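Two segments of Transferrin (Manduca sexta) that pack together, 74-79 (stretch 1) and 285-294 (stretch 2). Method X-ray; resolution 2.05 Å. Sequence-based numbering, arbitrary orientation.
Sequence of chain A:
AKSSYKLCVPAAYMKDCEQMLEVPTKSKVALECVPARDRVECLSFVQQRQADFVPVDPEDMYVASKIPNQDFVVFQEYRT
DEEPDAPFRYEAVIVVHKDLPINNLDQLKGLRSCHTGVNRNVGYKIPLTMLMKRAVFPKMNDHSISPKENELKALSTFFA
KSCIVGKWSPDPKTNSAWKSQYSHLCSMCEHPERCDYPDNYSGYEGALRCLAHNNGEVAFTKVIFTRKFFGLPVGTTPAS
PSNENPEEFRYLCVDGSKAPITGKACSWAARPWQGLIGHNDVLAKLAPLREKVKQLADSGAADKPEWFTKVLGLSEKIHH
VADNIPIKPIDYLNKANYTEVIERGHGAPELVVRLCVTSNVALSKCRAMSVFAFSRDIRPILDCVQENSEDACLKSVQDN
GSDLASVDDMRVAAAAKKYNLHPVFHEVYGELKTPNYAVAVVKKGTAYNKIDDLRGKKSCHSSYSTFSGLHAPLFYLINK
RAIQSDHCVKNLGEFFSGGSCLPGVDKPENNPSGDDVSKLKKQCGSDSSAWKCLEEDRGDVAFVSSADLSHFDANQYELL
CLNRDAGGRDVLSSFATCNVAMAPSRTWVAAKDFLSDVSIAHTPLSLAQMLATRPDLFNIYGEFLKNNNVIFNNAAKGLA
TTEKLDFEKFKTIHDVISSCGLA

Stretch 1, residues 74-79: VFQEYR
Stretch 2, residues 285-294: KLAPLREKVK

The strongest link between the stretches is a forked hydrogen bond from one arginine to one backbone carbonyl. Arg290 NE and Arg290 NH2 both donate to Phe75 O, at 3.2 Å and 3.1 Å, with N-H...O angles of 145° and 147°; the oxygen lies at the edge of the guanidinium, near its plane. Arg290 reaches it although its CA-to-CB bond points sideways, through chi1 -70° (m), chi2 166° (t), chi3 143° and chi4 164°. A long, flexible side chain with two adjacent N-H donors suits this place.

The backbones run nearly parallel. Strand 74-79 and the helix through 294 cross at -20°, their axes 9.7 Å apart at closest approach. CA-CA distances fix the register: Phe75-Leu286 8.0 Å, Gln76-Arg290 7.4 Å, Tyr78-Lys294 9.7 Å. Helical i to i-4 bonds run from Arg290 N to Leu286 O (3.2 Å) through Lys294 N to Arg290 O (3.0 Å). Phe75 departs from extended geometry, with phi/psi -109/1; Gln76 returns to -150/132.

Phe75 points toward the helix, chi1 65° (p) and chi2 89°, and has the largest covered area, 92 of the 334 Å² total. Its CD1 lies 3.3 Å from Leu286 CD1 and its CZ 3.7 Å from Leu289 CD2. Both leucines are t, p (-172°/37° and -177°/57°), their branched ends offering methyls to the ring.

Gln76, chi1 -160° (t), chi2 93° and chi3 113°, brings its amide against the helix: NE2 is 3.5 Å from Arg290 CG, OE1 4.0 Å from Val293 CB. NE2 is hydrogen-bonded elsewhere in the structure, whereas OE1 is buried without a partner. Farther along, Val293 (chi1 178°, t) points toward the strand; its CG1 sits 3.9 Å from Tyr78 OH, at the edge of the tyrosine ring (chi1 -67°, m; chi2 -15°).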

# COMPACT_ATOMS: atom_id res chain seq x y z
N VAL A 74 -4.96 5.40 -26.93
CA VAL A 74 -5.90 6.12 -26.08
C VAL A 74 -6.92 6.78 -27.00
O VAL A 74 -6.61 7.77 -27.65
CB VAL A 74 -5.21 7.15 -25.19
CG1 VAL A 74 -6.25 7.97 -24.44
CG2 VAL A 74 -4.27 6.41 -24.21
N PHE A 75 -8.14 6.23 -27.05
CA PHE A 75 -9.17 6.71 -27.96
C PHE A 75 -10.30 7.43 -27.24
O PHE A 75 -11.25 7.85 -27.89
CB PHE A 75 -9.75 5.54 -28.78
CG PHE A 75 -10.49 4.53 -27.95
CD1 PHE A 75 -11.83 4.67 -27.70
CD2 PHE A 75 -9.82 3.43 -27.41
CE1 PHE A 75 -12.51 3.75 -26.94
CE2 PHE A 75 -10.49 2.51 -26.64
CZ PHE A 75 -11.84 2.67 -26.41
N GLN A 76 -10.22 7.57 -25.92
CA GLN A 76 -11.30 8.21 -25.17
C GLN A 76 -10.75 8.90 -23.94
O GLN A 76 -9.97 8.31 -23.18
CB GLN A 76 -12.34 7.17 -24.74
CG GLN A 76 -13.68 7.77 -24.39
CD GLN A 76 -14.58 7.78 -25.58
OE1 GLN A 76 -15.59 7.08 -25.61
NE2 GLN A 76 -14.20 8.54 -26.60
N GLU A 77 -11.17 10.15 -23.73
CA GLU A 77 -10.82 10.91 -22.53
C GLU A 77 -12.06 11.11 -21.68
O GLU A 77 -13.14 11.45 -22.18
CB GLU A 77 -10.23 12.28 -22.88
CG GLU A 77 -8.82 12.24 -23.40
CD GLU A 77 -8.34 13.59 -23.87
OE1 GLU A 77 -7.61 13.63 -24.87
OE2 GLU A 77 -8.72 14.61 -23.26
N TYR A 78 -11.90 10.89 -20.38
CA TYR A 78 -12.90 11.25 -19.38
C TYR A 78 -12.58 12.64 -18.83
O TYR A 78 -11.50 12.86 -18.26
CB TYR A 78 -12.91 10.23 -18.25
CG TYR A 78 -13.40 8.85 -18.62
CD1 TYR A 78 -14.08 8.62 -19.81
CD2 TYR A 78 -13.17 7.77 -17.77
CE1 TYR A 78 -14.54 7.35 -20.14
CE2 TYR A 78 -13.63 6.50 -18.09
CZ TYR A 78 -14.30 6.30 -19.28
OH TYR A 78 -14.76 5.04 -19.61
N ARG A 79 -13.50 13.58 -19.00
CA ARG A 79 -13.30 14.96 -18.61
C ARG A 79 -14.39 15.37 -17.62
O ARG A 79 -15.23 14.57 -17.24
CB ARG A 79 -13.28 15.85 -19.85
CG ARG A 79 -12.27 15.39 -20.88
CD ARG A 79 -12.23 16.33 -22.07
NE ARG A 79 -11.07 16.11 -22.91
CZ ARG A 79 -10.86 16.78 -24.04
NH1 ARG A 79 -11.74 17.68 -24.46
NH2 ARG A 79 -9.79 16.55 -24.75
N LYS A 285 -13.23 0.58 -36.08
CA LYS A 285 -14.41 0.19 -35.32
C LYS A 285 -14.68 1.15 -34.16
O LYS A 285 -15.19 0.75 -33.12
CB LYS A 285 -14.24 -1.24 -34.80
N LEU A 286 -14.35 2.43 -34.33
CA LEU A 286 -14.18 3.31 -33.18
C LEU A 286 -15.40 4.16 -32.85
O LEU A 286 -15.73 4.32 -31.68
CB LEU A 286 -12.96 4.21 -33.43
CG LEU A 286 -12.44 5.09 -32.30
CD1 LEU A 286 -12.52 4.41 -30.95
CD2 LEU A 286 -11.00 5.47 -32.62
N ALA A 287 -16.09 4.72 -33.85
CA ALA A 287 -17.23 5.58 -33.55
C ALA A 287 -18.34 4.86 -32.78
O ALA A 287 -18.86 5.43 -31.81
CB ALA A 287 -17.78 6.19 -34.85
N PRO A 288 -18.76 3.64 -33.15
CA PRO A 288 -19.90 3.03 -32.43
C PRO A 288 -19.62 2.80 -30.95
O PRO A 288 -20.51 3.01 -30.11
CB PRO A 288 -20.13 1.71 -33.17
CG PRO A 288 -19.26 1.76 -34.39
CD PRO A 288 -18.16 2.73 -34.13
N LEU A 289 -18.41 2.36 -30.61
CA LEU A 289 -18.05 2.20 -29.21
C LEU A 289 -18.13 3.52 -28.46
O LEU A 289 -18.62 3.56 -27.32
CB LEU A 289 -16.64 1.61 -29.11
CG LEU A 289 -16.14 1.32 -27.71
CD1 LEU A 289 -17.08 0.37 -27.00
CD2 LEU A 289 -14.72 0.77 -27.75
N ARG A 290 -17.61 4.59 -29.05
CA ARG A 290 -17.55 5.87 -28.34
C ARG A 290 -18.95 6.36 -27.99
O ARG A 290 -19.18 6.96 -26.92
CB ARG A 290 -16.84 6.91 -29.20
CG ARG A 290 -15.34 6.68 -29.38
CD ARG A 290 -14.79 7.56 -30.52
NE ARG A 290 -13.46 8.07 -30.24
CZ ARG A 290 -12.64 8.59 -31.15
NH1 ARG A 290 -13.02 8.66 -32.42
NH2 ARG A 290 -11.44 9.04 -30.79
N GLU A 291 -19.90 6.10 -28.89
CA GLU A 291 -21.30 6.44 -28.66
C GLU A 291 -21.89 5.59 -27.55
O GLU A 291 -22.71 6.07 -26.76
CB GLU A 291 -22.03 6.26 -30.00
CG GLU A 291 -23.57 6.23 -30.01
CD GLU A 291 -24.11 5.23 -31.08
OE1 GLU A 291 -23.51 4.13 -31.24
OE2 GLU A 291 -25.10 5.54 -31.76
N LYS A 292 -21.49 4.32 -27.48
CA LYS A 292 -21.96 3.45 -26.41
C LYS A 292 -21.46 3.91 -25.05
O LYS A 292 -22.24 4.03 -24.09
CB LYS A 292 -21.51 2.02 -26.68
CG LYS A 292 -21.94 1.06 -25.60
CD LYS A 292 -23.39 0.65 -25.74
CE LYS A 292 -23.75 -0.29 -24.63
NZ LYS A 292 -25.16 -0.65 -24.62
N VAL A 293 -20.16 4.12 -24.91
CA VAL A 293 -19.61 4.58 -23.63
C VAL A 293 -20.23 5.91 -23.23
O VAL A 293 -20.65 6.10 -22.08
CB VAL A 293 -18.08 4.66 -23.71
CG1 VAL A 293 -17.51 5.19 -22.40
CG2 VAL A 293 -17.53 3.28 -24.00
N LYS A 294 -20.30 6.86 -24.17
CA LYS A 294 -20.94 8.14 -23.86
C LYS A 294 -22.34 7.95 -23.32
O LYS A 294 -22.77 8.67 -22.41
CB LYS A 294 -20.96 9.04 -25.12
CG LYS A 294 -19.61 9.63 -25.50
CD LYS A 294 -19.65 10.46 -26.79
CE LYS A 294 -20.77 11.54 -26.80
NZ LYS A 294 -20.72 12.52 -25.67